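Local coordinates for type VI secretion system-associated protein TagF (Pseudomonas aeruginosa PAO1, PDB 2QNU), which is associated with the type VI secretion system, whose assembly or activity it probably regulates, at the interface of chains A and B. Coordinates in Å, arbitrary orientation; residue numbers count along the deposited sequence, not the author numbering. Chains: chain A/B, Uncharacterized protein PA0076.

Contact 1: the interface of chains A and B. Residues chain A 153-154, 156-157; chain B 197-198, 203, 209.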
ATOM      1  N   ILE A 153       5.470  -4.518  15.754  1.00 38.67           N
ATOM      2  CA  ILE A 153       5.085  -4.840  17.119  1.00 39.80           C
ATOM      3  C   ILE A 153       4.693  -6.281  17.223  1.00 39.86           C
ATOM      4  O   ILE A 153       3.793  -6.743  16.522  1.00 38.21           O
ATOM      5  CB  ILE A 153       3.924  -3.903  17.573  1.00 39.07           C
ATOM      6  CG1 ILE A 153       4.374  -2.450  17.409  1.00 39.81           C
ATOM      7  CG2 ILE A 153       3.542  -4.186  19.021  1.00 40.07           C
ATOM      8  CD1 ILE A 153       3.393  -1.409  17.911  1.00 40.75           C
ATOM      9  N   SER A 154       5.420  -6.965  18.104  1.00 42.28           N
ATOM     10  CA  SER A 154       5.277  -8.394  18.444  1.00 43.73           C
ATOM     11  C   SER A 154       5.137  -9.280  17.227  1.00 43.43           C
ATOM     12  O   SER A 154       4.215 -10.107  17.131  1.00 44.22           O
ATOM     13  CB  SER A 154       4.099  -8.620  19.385  1.00 44.22           C
ATOM     14  OG  SER A 154       4.320  -7.960  20.617  1.00 46.13           O
ATOM     15  N   ASN A 156       3.870  -9.206  14.395  1.00 39.87           N
ATOM     16  CA  ASN A 156       2.777  -9.191  13.390  1.00 39.48           C
ATOM     17  C   ASN A 156       1.883  -7.956  13.239  1.00 39.21           C
ATOM     18  O   ASN A 156       0.853  -8.011  12.582  1.00 35.44           O
ATOM     19  CB  ASN A 156       1.902 -10.435  13.551  1.00 38.50           C
ATOM     20  CG  ASN A 156       1.302 -10.553  14.902  1.00 41.80           C
ATOM     21  OD1 ASN A 156       1.425  -9.638  15.719  1.00 38.57           O
ATOM     22  ND2 ASN A 156       0.682 -11.716  15.187  1.00 35.29           N
ATOM     23  N   LEU A 157       2.270  -6.856  13.861  1.00 38.55           N
ATOM     24  CA  LEU A 157       1.520  -5.618  13.701  1.00 38.75           C
ATOM     25  C   LEU A 157       2.433  -4.566  13.200  1.00 37.95           C
ATOM     26  O   LEU A 157       3.500  -4.356  13.801  1.00 37.72           O
ATOM     27  CB  LEU A 157       0.983  -5.203  15.047  1.00 38.09           C
ATOM     28  CG  LEU A 157       0.530  -3.756  15.283  1.00 38.49           C
ATOM     29  CD1 LEU A 157      -0.559  -3.286  14.303  1.00 39.54           C
ATOM     30  CD2 LEU A 157       0.101  -3.582  16.822  1.00 36.80           C
TER
ATOM     31  N   ARG B 197      -1.937  -2.088  11.129  1.00 38.29           N
ATOM     32  CA  ARG B 197      -2.275  -3.038  10.041  1.00 37.82           C
ATOM     33  C   ARG B 197      -1.952  -4.452  10.438  1.00 35.71           C
ATOM     34  O   ARG B 197      -0.835  -4.707  10.895  1.00 34.75           O
ATOM     35  CB  ARG B 197      -1.421  -2.735   8.816  1.00 38.42           C
ATOM     36  CG  ARG B 197      -1.689  -3.639   7.617  1.00 37.91           C
ATOM     37  CD  ARG B 197      -0.771  -3.277   6.433  1.00 41.65           C
ATOM     38  NE  ARG B 197      -1.192  -3.880   5.129  1.00 43.29           N
ATOM     39  CZ  ARG B 197      -1.056  -5.180   4.890  1.00 46.31           C
ATOM     40  NH1 ARG B 197      -0.519  -5.968   5.816  1.00 46.64           N
ATOM     41  NH2 ARG B 197      -1.434  -5.720   3.742  1.00 43.35           N
ATOM     42  N   TYR B 198      -2.916  -5.347  10.317  1.00 35.34           N
ATOM     43  CA  TYR B 198      -2.674  -6.768  10.329  1.00 37.39           C
ATOM     44  C   TYR B 198      -2.910  -7.371   8.931  1.00 38.40           C
ATOM     45  O   TYR B 198      -3.817  -6.965   8.176  1.00 35.40           O
ATOM     46  CB  TYR B 198      -3.546  -7.491  11.365  1.00 36.84           C
ATOM     47  CG  TYR B 198      -3.205  -7.131  12.813  1.00 37.76           C
ATOM     48  CD1 TYR B 198      -3.779  -6.029  13.424  1.00 39.08           C
ATOM     49  CD2 TYR B 198      -2.308  -7.905  13.569  1.00 37.64           C
ATOM     50  CE1 TYR B 198      -3.514  -5.670  14.801  1.00 37.57           C
ATOM     51  CE2 TYR B 198      -1.998  -7.553  14.937  1.00 38.12           C
ATOM     52  CZ  TYR B 198      -2.603  -6.448  15.537  1.00 39.89           C
ATOM     53  OH  TYR B 198      -2.309  -6.116  16.846  1.00 41.77           O
ATOM     54  N   PRO B 203      -4.846 -11.747  15.144  1.00 37.69           N
ATOM     55  CA  PRO B 203      -4.937 -12.996  15.897  1.00 38.00           C
ATOM     56  C   PRO B 203      -5.460 -12.736  17.322  1.00 37.61           C
ATOM     57  O   PRO B 203      -5.208 -11.653  17.893  1.00 36.25           O
ATOM     58  CB  PRO B 203      -3.511 -13.532  15.918  1.00 37.11           C
ATOM     59  CG  PRO B 203      -2.668 -12.465  15.552  1.00 39.82           C
ATOM     60  CD  PRO B 203      -3.470 -11.419  14.744  1.00 38.11           C
ATOM     61  N   ARG B 209      -3.740  -5.756  22.456  1.00 39.85           N
ATOM     62  CA  ARG B 209      -3.013  -4.568  22.043  1.00 40.35           C
ATOM     63  C   ARG B 209      -3.991  -3.433  21.747  1.00 39.09           C
ATOM     64  O   ARG B 209      -3.646  -2.277  21.942  1.00 37.77           O
ATOM     65  CB  ARG B 209      -2.083  -4.834  20.805  1.00 41.59           C
ATOM     66  CG  ARG B 209      -0.795  -5.620  21.214  1.00 47.54           C
ATOM     67  CD  ARG B 209      -0.565  -7.100  20.729  1.00 54.75           C
ATOM     68  NE  ARG B 209      -0.091  -7.108  19.371  1.00 55.66           N
ATOM     69  CZ  ARG B 209       0.390  -8.133  18.644  1.00 57.70           C
ATOM     70  NH1 ARG B 209       0.623  -9.372  19.098  1.00 57.43           N
ATOM     71  NH2 ARG B 209       0.670  -7.861  17.384  1.00 54.18           N
TER
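B:Arg209 reaches across to A:Asn156 and gives NH2 of its guanidinium to the side-chain amide oxygen OD1, at 2.5 Å. The bond is nearly straight, 172° at the hydrogen, and OD1 lies in the guanidinium plane, while the donor is slightly tilted from the plane of the amide. The two flat groups are turned 39° against each other. Arginine suits the place because its planar tip can bond at its edge and pack on its face: A:Ser154 CB sits over one face toward the rim, 3.8 Å from B:Arg209 CZ, and A:Leu157 CB meets the edge. The chain of B:Arg209 bends at chi2 and chi3 to bring the tip there. In chain A, A:Asn156 holds CG between its own backbone N and carbonyl carbon (chi1 58°), with OD1 turned to the arginine and ND2 meeting B:Pro203 CG tip to tip at 3.5 Å. Beyond this polar pair lies B:Tyr198, whose ring crosses A:Leu157 obliquely. A:Leu157 CB is 3.8 Å from B:Tyr198 CE2, and A:Leu157 CD2 is 3.5 Å from the phenol oxygen OH of B:Tyr198. The patch joins the loop after strand 150-153 and the start of strand 157-160 to the partner subunit, adding a directed hydrogen bond to an otherwise largely apolar contact.

Contact 2: the interface of chains A and B. Residues chain A 105-106, 173, 177, 182, 195; chain B 168, 171-172.
B:Leu172 pushes its side chain from helix 165-177 against a cluster of chain A residues, and its carbons meet several of them in turn. B:Leu172 CB lies 3.9 Å from CB of A:Ala173, on the same helix of the partner, where a small residue lets the two helices come close. B:Leu172 CG lies 3.8 Å from A:His182 NE2 at the tip of the ring, while CD2 sits over the ring face, toward the rim. At the fork the methyls part: B:Leu172 CD1 touches A:Leu195 CD2 at 3.7 Å, the two leucines crossing at about a right angle. B:Leu172 CD2 goes to the thiol sulfur SG of A:Cys177, 3.5 Å away, and to CG1 of A:Val105 at 4.0 Å. A branched aliphatic side chain fits because its two methyls fill two directions at once. One helical turn earlier, B:Arg168 bends at chi3 (-56°) and brings NE to the backbone oxygen O of A:Val105, at 2.8 Å and 156° at the hydrogen. The acceptor belongs to the last residue of helix 101-105, whose C-terminal end would be expected to favour a positive partner. The site buries a leucine between the subunits, and the flanking polar bond would help fix how helix 165-177 sits against the end of helix 101-105.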
ATOM      1  N   VAL A 105       6.182   7.169  -6.803  1.00 38.57           N
ATOM      2  CA  VAL A 105       5.364   6.550  -7.809  1.00 38.39           C
ATOM      3  C   VAL A 105       4.089   7.377  -8.010  1.00 39.85           C
ATOM      4  O   VAL A 105       3.594   7.618  -9.121  1.00 38.49           O
ATOM      5  CB  VAL A 105       5.028   5.119  -7.375  1.00 37.66           C
ATOM      6  CG1 VAL A 105       4.042   4.507  -8.332  1.00 37.14           C
ATOM      7  CG2 VAL A 105       6.300   4.276  -7.222  1.00 34.64           C
ATOM      8  N   GLY A 106       3.537   7.817  -6.888  1.00 41.48           N
ATOM      9  CA  GLY A 106       2.358   8.676  -6.932  1.00 41.84           C
ATOM     10  C   GLY A 106       2.675  10.134  -6.990  1.00 42.17           C
ATOM     11  O   GLY A 106       1.834  10.907  -6.698  1.00 43.91           O
ATOM     12  N   ALA A 173       0.249   3.660   0.756  1.00 33.65           N
ATOM     13  CA  ALA A 173       0.975   3.656  -0.530  1.00 35.04           C
ATOM     14  C   ALA A 173       2.452   3.255  -0.369  1.00 35.55           C
ATOM     15  O   ALA A 173       3.000   2.584  -1.207  1.00 35.69           O
ATOM     16  CB  ALA A 173       0.883   4.979  -1.206  1.00 34.44           C
ATOM     17  N   CYS A 177       4.683  -0.381  -1.799  1.00 34.66           N
ATOM     18  CA  CYS A 177       5.952  -0.474  -2.487  1.00 35.14           C
ATOM     19  C   CYS A 177       6.940  -1.450  -1.881  1.00 36.31           C
ATOM     20  O   CYS A 177       7.871  -1.887  -2.598  1.00 37.61           O
ATOM     21  CB  CYS A 177       6.594   0.890  -2.623  1.00 34.52           C
ATOM     22  SG  CYS A 177       5.613   1.930  -3.647  1.00 37.58           S
ATOM     23  N   HIS A 182       7.754  -1.492  -9.109  1.00 33.20           N
ATOM     24  CA  HIS A 182       6.642  -0.838  -9.791  1.00 32.33           C
ATOM     25  C   HIS A 182       7.164  -0.291 -11.096  1.00 31.72           C
ATOM     26  O   HIS A 182       8.255   0.205 -11.141  1.00 31.53           O
ATOM     27  CB  HIS A 182       6.051   0.296  -8.916  1.00 32.47           C
ATOM     28  CG  HIS A 182       5.074  -0.186  -7.884  1.00 32.18           C
ATOM     29  ND1 HIS A 182       5.458  -0.516  -6.609  1.00 33.41           N
ATOM     30  CD2 HIS A 182       3.726  -0.317  -7.925  1.00 32.01           C
ATOM     31  CE1 HIS A 182       4.385  -0.885  -5.920  1.00 32.60           C
ATOM     32  NE2 HIS A 182       3.323  -0.788  -6.703  1.00 32.38           N
ATOM     33  N   LEU A 195       0.257   1.041 -14.977  1.00 36.11           N
ATOM     34  CA  LEU A 195       1.199   0.680 -13.903  1.00 36.83           C
ATOM     35  C   LEU A 195       1.230  -0.817 -13.686  1.00 37.06           C
ATOM     36  O   LEU A 195       0.192  -1.436 -13.592  1.00 36.56           O
ATOM     37  CB  LEU A 195       0.728   1.298 -12.576  1.00 36.46           C
ATOM     38  CG  LEU A 195       1.504   1.071 -11.270  1.00 36.64           C
ATOM     39  CD1 LEU A 195       2.815   1.772 -11.188  1.00 33.44           C
ATOM     40  CD2 LEU A 195       0.579   1.505 -10.155  1.00 37.54           C
TER
ATOM     41  N   ARG B 168      -2.145   6.547  -9.721  1.00 34.04           N
ATOM     42  CA  ARG B 168      -1.103   5.613  -9.204  1.00 33.20           C
ATOM     43  C   ARG B 168      -1.064   5.614  -7.677  1.00 33.85           C
ATOM     44  O   ARG B 168      -0.869   4.565  -7.028  1.00 32.51           O
ATOM     45  CB  ARG B 168       0.293   5.885  -9.792  1.00 32.74           C
ATOM     46  CG  ARG B 168       0.420   5.548 -11.296  1.00 33.21           C
ATOM     47  CD  ARG B 168       1.799   5.602 -11.804  1.00 33.04           C
ATOM     48  NE  ARG B 168       2.503   6.864 -11.609  1.00 33.59           N
ATOM     49  CZ  ARG B 168       2.434   7.920 -12.431  1.00 34.28           C
ATOM     50  NH1 ARG B 168       1.704   7.883 -13.532  1.00 26.91           N
ATOM     51  NH2 ARG B 168       3.141   9.010 -12.162  1.00 35.69           N
ATOM     52  N   ALA B 171      -4.014   3.700  -6.537  1.00 32.64           N
ATOM     53  CA  ALA B 171      -3.806   2.254  -6.776  1.00 33.02           C
ATOM     54  C   ALA B 171      -2.949   1.611  -5.700  1.00 32.08           C
ATOM     55  O   ALA B 171      -3.221   0.513  -5.197  1.00 32.35           O
ATOM     56  CB  ALA B 171      -3.186   2.047  -8.165  1.00 32.79           C
ATOM     57  N   LEU B 172      -1.876   2.293  -5.354  1.00 33.11           N
ATOM     58  CA  LEU B 172      -0.952   1.771  -4.353  1.00 33.08           C
ATOM     59  C   LEU B 172      -1.632   1.644  -3.011  1.00 32.79           C
ATOM     60  O   LEU B 172      -1.521   0.623  -2.341  1.00 30.32           O
ATOM     61  CB  LEU B 172       0.294   2.633  -4.278  1.00 32.87           C
ATOM     62  CG  LEU B 172       1.475   2.152  -5.108  1.00 35.30           C
ATOM     63  CD1 LEU B 172       1.080   2.199  -6.579  1.00 40.63           C
ATOM     64  CD2 LEU B 172       2.588   3.048  -4.898  1.00 36.72           C
TER

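Contact 3: the interface of chains A and B. Residues chain A 192-196; chain B 159-163.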
ATOM      1  N   SER A 192      -0.495   0.157 -23.737  1.00 46.65           N
ATOM      2  CA  SER A 192      -1.159   1.295 -23.092  1.00 45.96           C
ATOM      3  C   SER A 192      -0.436   1.807 -21.836  1.00 44.61           C
ATOM      4  O   SER A 192       0.087   1.034 -21.099  1.00 40.81           O
ATOM      5  CB  SER A 192      -2.590   0.901 -22.762  1.00 46.38           C
ATOM      6  OG  SER A 192      -3.272   0.679 -24.007  1.00 49.26           O
ATOM      7  N   ALA A 193      -0.403   3.127 -21.621  1.00 44.14           N
ATOM      8  CA  ALA A 193       0.163   3.692 -20.384  1.00 43.54           C
ATOM      9  C   ALA A 193      -0.550   3.060 -19.195  1.00 41.42           C
ATOM     10  O   ALA A 193      -1.740   2.774 -19.258  1.00 41.27           O
ATOM     11  CB  ALA A 193      -0.036   5.226 -20.355  1.00 44.30           C
ATOM     12  N   GLY A 194       0.156   2.827 -18.100  1.00 39.10           N
ATOM     13  CA  GLY A 194      -0.469   2.121 -16.997  1.00 37.76           C
ATOM     14  C   GLY A 194       0.623   1.719 -16.042  1.00 36.65           C
ATOM     15  O   GLY A 194       1.767   2.040 -16.282  1.00 36.81           O
ATOM     16  N   LEU A 195       0.257   1.041 -14.977  1.00 36.11           N
ATOM     17  CA  LEU A 195       1.199   0.680 -13.903  1.00 36.83           C
ATOM     18  C   LEU A 195       1.230  -0.817 -13.686  1.00 37.06           C
ATOM     19  O   LEU A 195       0.192  -1.436 -13.592  1.00 36.56           O
ATOM     20  CB  LEU A 195       0.728   1.298 -12.576  1.00 36.46           C
ATOM     21  CG  LEU A 195       1.504   1.071 -11.270  1.00 36.64           C
ATOM     22  CD1 LEU A 195       2.815   1.772 -11.188  1.00 33.44           C
ATOM     23  CD2 LEU A 195       0.579   1.505 -10.155  1.00 37.54           C
HETATM   24  N   MSE A 196       2.418  -1.378 -13.502  1.00 36.37           N
HETATM   25  CA  MSE A 196       2.566  -2.808 -13.258  1.00 39.10           C
HETATM   26  C   MSE A 196       3.309  -2.968 -11.915  1.00 34.73           C
HETATM   27  O   MSE A 196       4.195  -2.185 -11.616  1.00 32.94           O
HETATM   28  CB  MSE A 196       3.423  -3.394 -14.393  1.00 38.06           C
HETATM   29  CG  MSE A 196       2.675  -3.398 -15.777  1.00 45.82           C
HETATM   30 SE   MSE A 196       3.917  -4.294 -16.980  1.00 62.49          SE
HETATM   31  CE  MSE A 196       5.285  -2.998 -17.177  1.00 55.70           C
TER
ATOM     32  N   ARG B 159      -1.475  -5.423 -13.145  1.00 45.21           N
ATOM     33  CA  ARG B 159      -1.566  -4.190 -13.923  1.00 44.85           C
ATOM     34  C   ARG B 159      -2.714  -3.312 -13.400  1.00 43.08           C
ATOM     35  O   ARG B 159      -3.804  -3.776 -13.291  1.00 42.84           O
ATOM     36  CB  ARG B 159      -1.770  -4.467 -15.416  1.00 44.61           C
ATOM     37  CG  ARG B 159      -1.584  -3.187 -16.267  1.00 46.08           C
ATOM     38  CD  ARG B 159      -1.816  -3.380 -17.790  1.00 48.23           C
ATOM     39  NE  ARG B 159      -2.347  -2.127 -18.336  1.00 52.18           N
ATOM     40  CZ  ARG B 159      -1.597  -1.108 -18.774  1.00 53.75           C
ATOM     41  NH1 ARG B 159      -0.246  -1.178 -18.834  1.00 55.19           N
ATOM     42  NH2 ARG B 159      -2.210  -0.008 -19.179  1.00 52.71           N
ATOM     43  N   SER B 160      -2.453  -2.055 -13.075  1.00 41.95           N
ATOM     44  CA  SER B 160      -3.504  -1.103 -12.734  1.00 41.81           C
ATOM     45  C   SER B 160      -3.658  -0.109 -13.856  1.00 40.84           C
ATOM     46  O   SER B 160      -2.686   0.345 -14.459  1.00 38.96           O
ATOM     47  CB  SER B 160      -3.170  -0.313 -11.468  1.00 41.94           C
ATOM     48  OG  SER B 160      -2.708  -1.166 -10.421  1.00 42.77           O
ATOM     49  N   GLU B 161      -4.892   0.281 -14.080  1.00 41.02           N
ATOM     50  CA  GLU B 161      -5.210   1.208 -15.112  1.00 41.67           C
ATOM     51  C   GLU B 161      -5.071   2.626 -14.603  1.00 40.80           C
ATOM     52  O   GLU B 161      -6.017   3.364 -14.504  1.00 41.84           O
ATOM     53  CB  GLU B 161      -6.606   0.885 -15.604  1.00 42.54           C
ATOM     54  CG  GLU B 161      -6.657  -0.450 -16.385  1.00 45.95           C
ATOM     55  CD  GLU B 161      -5.552  -0.580 -17.462  1.00 50.41           C
ATOM     56  OE1 GLU B 161      -5.293   0.392 -18.239  1.00 51.36           O
ATOM     57  OE2 GLU B 161      -4.930  -1.679 -17.522  1.00 56.42           O
ATOM     58  N   ALA B 162      -3.848   3.006 -14.298  1.00 40.04           N
ATOM     59  CA  ALA B 162      -3.578   4.252 -13.596  1.00 39.09           C
ATOM     60  C   ALA B 162      -2.570   4.980 -14.445  1.00 38.85           C
ATOM     61  O   ALA B 162      -1.449   4.488 -14.663  1.00 36.30           O
ATOM     62  CB  ALA B 162      -3.017   3.961 -12.159  1.00 38.43           C
ATOM     63  N   VAL B 163      -2.992   6.123 -14.980  1.00 39.23           N
ATOM     64  CA  VAL B 163      -2.151   6.846 -15.915  1.00 39.98           C
ATOM     65  C   VAL B 163      -1.769   8.223 -15.410  1.00 40.70           C
ATOM     66  O   VAL B 163      -1.162   8.992 -16.158  1.00 42.47           O
ATOM     67  CB  VAL B 163      -2.816   6.961 -17.352  1.00 40.38           C
ATOM     68  CG1 VAL B 163      -3.393   5.616 -17.774  1.00 42.02           C
ATOM     69  CG2 VAL B 163      -3.879   8.005 -17.420  1.00 38.89           C
TER
HETATM   70  O   HOH W   1      -0.396  -2.084 -10.419  1.00 37.23           O
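A short antiparallel strand pairing joins strand 194-199 of chain A to strand 158-160 of chain B, which would extend a sheet across the interface. A:Leu195 and B:Ser160 pair through their backbones in both directions: B:Ser160 N gives to A:Leu195 O at 2.8 Å, and A:Leu195 N gives to B:Ser160 O at 3.1 Å. A water sits 2.5 Å from the hydroxyl OG of B:Ser160; a small hydroxyl suits this place because it can hold a water near the strand-pairing carbonyl of the leucine. Next along, B:Arg159 pairs with A:Met196, a selenomethionine. The arginine starts with CG anti to its backbone N (chi1 -169°) and runs alongside the partner strand to its beginning. There B:Arg159 NH2 reaches the backbone oxygen O of A:Ala193 at 2.8 Å, coming from above the carbonyl plane, with 135° at the hydrogen; weak bonds from NH1 and NH2 also run to A:Ser192 O. A:Gly194 CA lies 3.9 Å from B:Arg159 CZ, and its lack of a side chain lets the guanidinium come close. Within its own chain B:Arg159 grips B:Glu161 side-on, NE to OE2 at 2.7 Å in a salt bridge and NH2 to OE1 at 3.2 Å, both oxygens on their syn sides. B:Val163 CG1 packs 3.6 Å from A:Ala193 O.

Contact 4: the interface of chains A and B. Residues chain A 147-151; chain B 219-223.
B:Phe221 carries the guanidinium of A:Arg147 stacked on one face of its ring, the two planes only 9° apart. The arginine lies slantwise over the ring: A:Arg147 CD sits toward the rim, 3.6 Å from the B:Phe221 ring centroid in a CH-pi contact, while B:Phe221 CE2 comes under the middle of the guanidinium, 3.3 Å from A:Arg147 CZ. A flat, normally charged guanidinium suits an aromatic face, and the pairing may gain from attraction to the pi electrons. The bend at chi3 (-76°) lays the guanidinium along the ring. On the opposite face CB of the neighbouring B:Leu220 packs toward the rim. At the ring edge, in plane, is the amide nitrogen NE2 of A:Gln150, 3.6 Å from B:Phe221 CE2; this glutamine runs beside the phenylalanine, pointing the same way, with its amide turned 55° to the ring. The backbones of strand 150-153 of chain A and strand 217-221 of chain B pair antiparallel. A:Gln150 N gives to B:Phe221 O at 3.1 Å, and A:Gln150 O accepts from B:Leu220 N (3.0 Å) and B:Phe221 N; two backbone donors and a water meet this oxygen. A:Glu149 extends its chain along the tail of chain B, where B:Gly223, having no side chain, lets the carboxylate OE1 of A:Glu149 come within 3.3 Å of B:Gly223 CA. Another water links the backbone oxygens A:Arg147 O and B:Pro222 O, lying 2.6 Å from each.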
ATOM      1  N   ARG A 147       9.677   8.265   4.456  1.00 37.87           N
ATOM      2  CA  ARG A 147       8.398   7.686   4.587  1.00 36.44           C
ATOM      3  C   ARG A 147       7.931   7.855   6.079  1.00 35.92           C
ATOM      4  O   ARG A 147       8.729   8.206   6.926  1.00 35.02           O
ATOM      5  CB  ARG A 147       8.478   6.261   4.152  1.00 35.75           C
ATOM      6  CG  ARG A 147       9.217   5.390   5.165  1.00 37.21           C
ATOM      7  CD  ARG A 147       9.445   4.026   4.615  1.00 36.26           C
ATOM      8  NE  ARG A 147       8.230   3.233   4.631  1.00 35.74           N
ATOM      9  CZ  ARG A 147       8.062   2.123   3.935  1.00 38.18           C
ATOM     10  NH1 ARG A 147       9.032   1.697   3.116  1.00 36.42           N
ATOM     11  NH2 ARG A 147       6.926   1.438   4.031  1.00 38.31           N
ATOM     12  N   ILE A 148       6.646   7.629   6.328  1.00 35.43           N
ATOM     13  CA  ILE A 148       5.983   7.723   7.663  1.00 35.18           C
ATOM     14  C   ILE A 148       6.625   6.727   8.617  1.00 35.91           C
ATOM     15  O   ILE A 148       6.779   5.554   8.286  1.00 34.48           O
ATOM     16  CB  ILE A 148       4.486   7.335   7.510  1.00 34.72           C
ATOM     17  CG1 ILE A 148       3.716   8.318   6.590  1.00 35.54           C
ATOM     18  CG2 ILE A 148       3.763   7.265   8.856  1.00 35.15           C
ATOM     19  CD1 ILE A 148       3.591   9.654   7.098  1.00 36.09           C
ATOM     20  N   GLU A 149       6.942   7.197   9.819  1.00 35.85           N
ATOM     21  CA  GLU A 149       7.473   6.383  10.907  1.00 35.94           C
ATOM     22  C   GLU A 149       6.654   5.154  11.152  1.00 34.29           C
ATOM     23  O   GLU A 149       5.440   5.213  11.240  1.00 33.40           O
ATOM     24  CB  GLU A 149       7.518   7.259  12.187  1.00 35.23           C
ATOM     25  CG  GLU A 149       8.143   6.564  13.303  1.00 37.33           C
ATOM     26  CD  GLU A 149       8.219   7.401  14.552  1.00 38.16           C
ATOM     27  OE1 GLU A 149       8.069   8.641  14.462  1.00 40.66           O
ATOM     28  OE2 GLU A 149       8.443   6.779  15.595  1.00 40.77           O
ATOM     29  N   GLN A 150       7.318   4.016  11.289  1.00 33.67           N
ATOM     30  CA  GLN A 150       6.636   2.745  11.393  1.00 33.38           C
ATOM     31  C   GLN A 150       7.444   1.818  12.271  1.00 33.78           C
ATOM     32  O   GLN A 150       8.676   1.897  12.318  1.00 33.68           O
ATOM     33  CB  GLN A 150       6.456   2.170  10.002  1.00 35.12           C
ATOM     34  CG  GLN A 150       5.555   0.992   9.926  1.00 35.68           C
ATOM     35  CD  GLN A 150       5.205   0.682   8.479  1.00 37.84           C
ATOM     36  OE1 GLN A 150       4.146   1.128   7.921  1.00 39.69           O
ATOM     37  NE2 GLN A 150       6.107  -0.026   7.838  1.00 38.49           N
ATOM     38  N   SER A 151       6.759   0.952  13.009  1.00 33.60           N
ATOM     39  CA  SER A 151       7.448  -0.061  13.804  1.00 34.42           C
ATOM     40  C   SER A 151       6.724  -1.382  13.651  1.00 34.76           C
ATOM     41  O   SER A 151       5.548  -1.455  13.275  1.00 35.69           O
ATOM     42  CB  SER A 151       7.483   0.390  15.290  1.00 34.57           C
ATOM     43  OG  SER A 151       6.159   0.734  15.733  1.00 35.02           O
TER
ATOM     44  N   PRO B 219      11.834  -0.763  15.978  1.00 36.49           N
ATOM     45  CA  PRO B 219      11.599   0.342  15.053  1.00 36.57           C
ATOM     46  C   PRO B 219      12.023  -0.050  13.616  1.00 36.64           C
ATOM     47  O   PRO B 219      13.056  -0.644  13.483  1.00 35.44           O
ATOM     48  CB  PRO B 219      12.477   1.485  15.580  1.00 36.35           C
ATOM     49  CG  PRO B 219      13.042   1.006  16.950  1.00 37.16           C
ATOM     50  CD  PRO B 219      12.943  -0.512  16.925  1.00 37.25           C
ATOM     51  N   LEU B 220      11.226   0.325  12.610  1.00 35.82           N
ATOM     52  CA  LEU B 220      11.514   0.065  11.193  1.00 37.18           C
ATOM     53  C   LEU B 220      11.973   1.319  10.503  1.00 35.92           C
ATOM     54  O   LEU B 220      13.036   1.353  10.012  1.00 34.31           O
ATOM     55  CB  LEU B 220      10.270  -0.379  10.456  1.00 39.32           C
ATOM     56  CG  LEU B 220       9.560  -1.695  10.752  1.00 45.99           C
ATOM     57  CD1 LEU B 220       8.676  -2.019   9.514  1.00 48.18           C
ATOM     58  CD2 LEU B 220      10.492  -2.850  11.086  1.00 48.62           C
ATOM     59  N   PHE B 221      11.145   2.358  10.485  1.00 36.29           N
ATOM     60  CA  PHE B 221      11.423   3.602   9.731  1.00 37.34           C
ATOM     61  C   PHE B 221      11.229   4.824  10.670  1.00 36.92           C
ATOM     62  O   PHE B 221      10.271   4.845  11.367  1.00 33.25           O
ATOM     63  CB  PHE B 221      10.458   3.740   8.537  1.00 36.52           C
ATOM     64  CG  PHE B 221      10.480   2.535   7.615  1.00 38.13           C
ATOM     65  CD1 PHE B 221      11.654   2.166   6.980  1.00 35.73           C
ATOM     66  CD2 PHE B 221       9.350   1.761   7.415  1.00 35.66           C
ATOM     67  CE1 PHE B 221      11.709   1.003   6.166  1.00 37.69           C
ATOM     68  CE2 PHE B 221       9.400   0.642   6.603  1.00 37.50           C
ATOM     69  CZ  PHE B 221      10.585   0.262   5.994  1.00 37.13           C
ATOM     70  N   PRO B 222      12.190   5.764  10.697  1.00 37.96           N
ATOM     71  CA  PRO B 222      12.193   6.796  11.745  1.00 39.00           C
ATOM     72  C   PRO B 222      11.250   7.952  11.471  1.00 41.45           C
ATOM     73  O   PRO B 222      10.771   8.118  10.333  1.00 39.70           O
ATOM     74  CB  PRO B 222      13.641   7.280  11.742  1.00 39.14           C
ATOM     75  CG  PRO B 222      14.162   7.013  10.286  1.00 38.53           C
ATOM     76  CD  PRO B 222      13.400   5.806   9.850  1.00 38.68           C
ATOM     77  N   GLY B 223      10.967   8.736  12.528  1.00 43.65           N
ATOM     78  CA  GLY B 223      10.256   9.993  12.396  1.00 44.43           C
ATOM     79  C   GLY B 223      11.237  11.010  11.882  1.00 46.67           C
ATOM     80  O   GLY B 223      12.440  10.741  11.801  1.00 46.74           O
TER
HETATM   81  O   HOH W   2      10.475   3.579  13.982  1.00 39.69           O
HETATM   82  O   HOH W   3      10.995   7.329   7.816  1.00 41.05           O

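Contacts 2 and 3 are neighbours, with C-alpha centres about 10 Å apart, and share A:Leu195: its backbone serves the sheet pairing of contact 3 while its side chain packs in contact 2. Contacts 1 and 4 lie about 15 Å apart and are tied by strand 150-153 of chain A. Contacts 1 and 3 are farthest separated, at about 32 Å, yet strand 194-199 serves both, from chain B in one and chain A in the other. Two-fold symmetry repeats every patch, so helix packing and intersubunit strand pairing join the subunits over a broad area, consistent with, though not proof of, a dimer in solution.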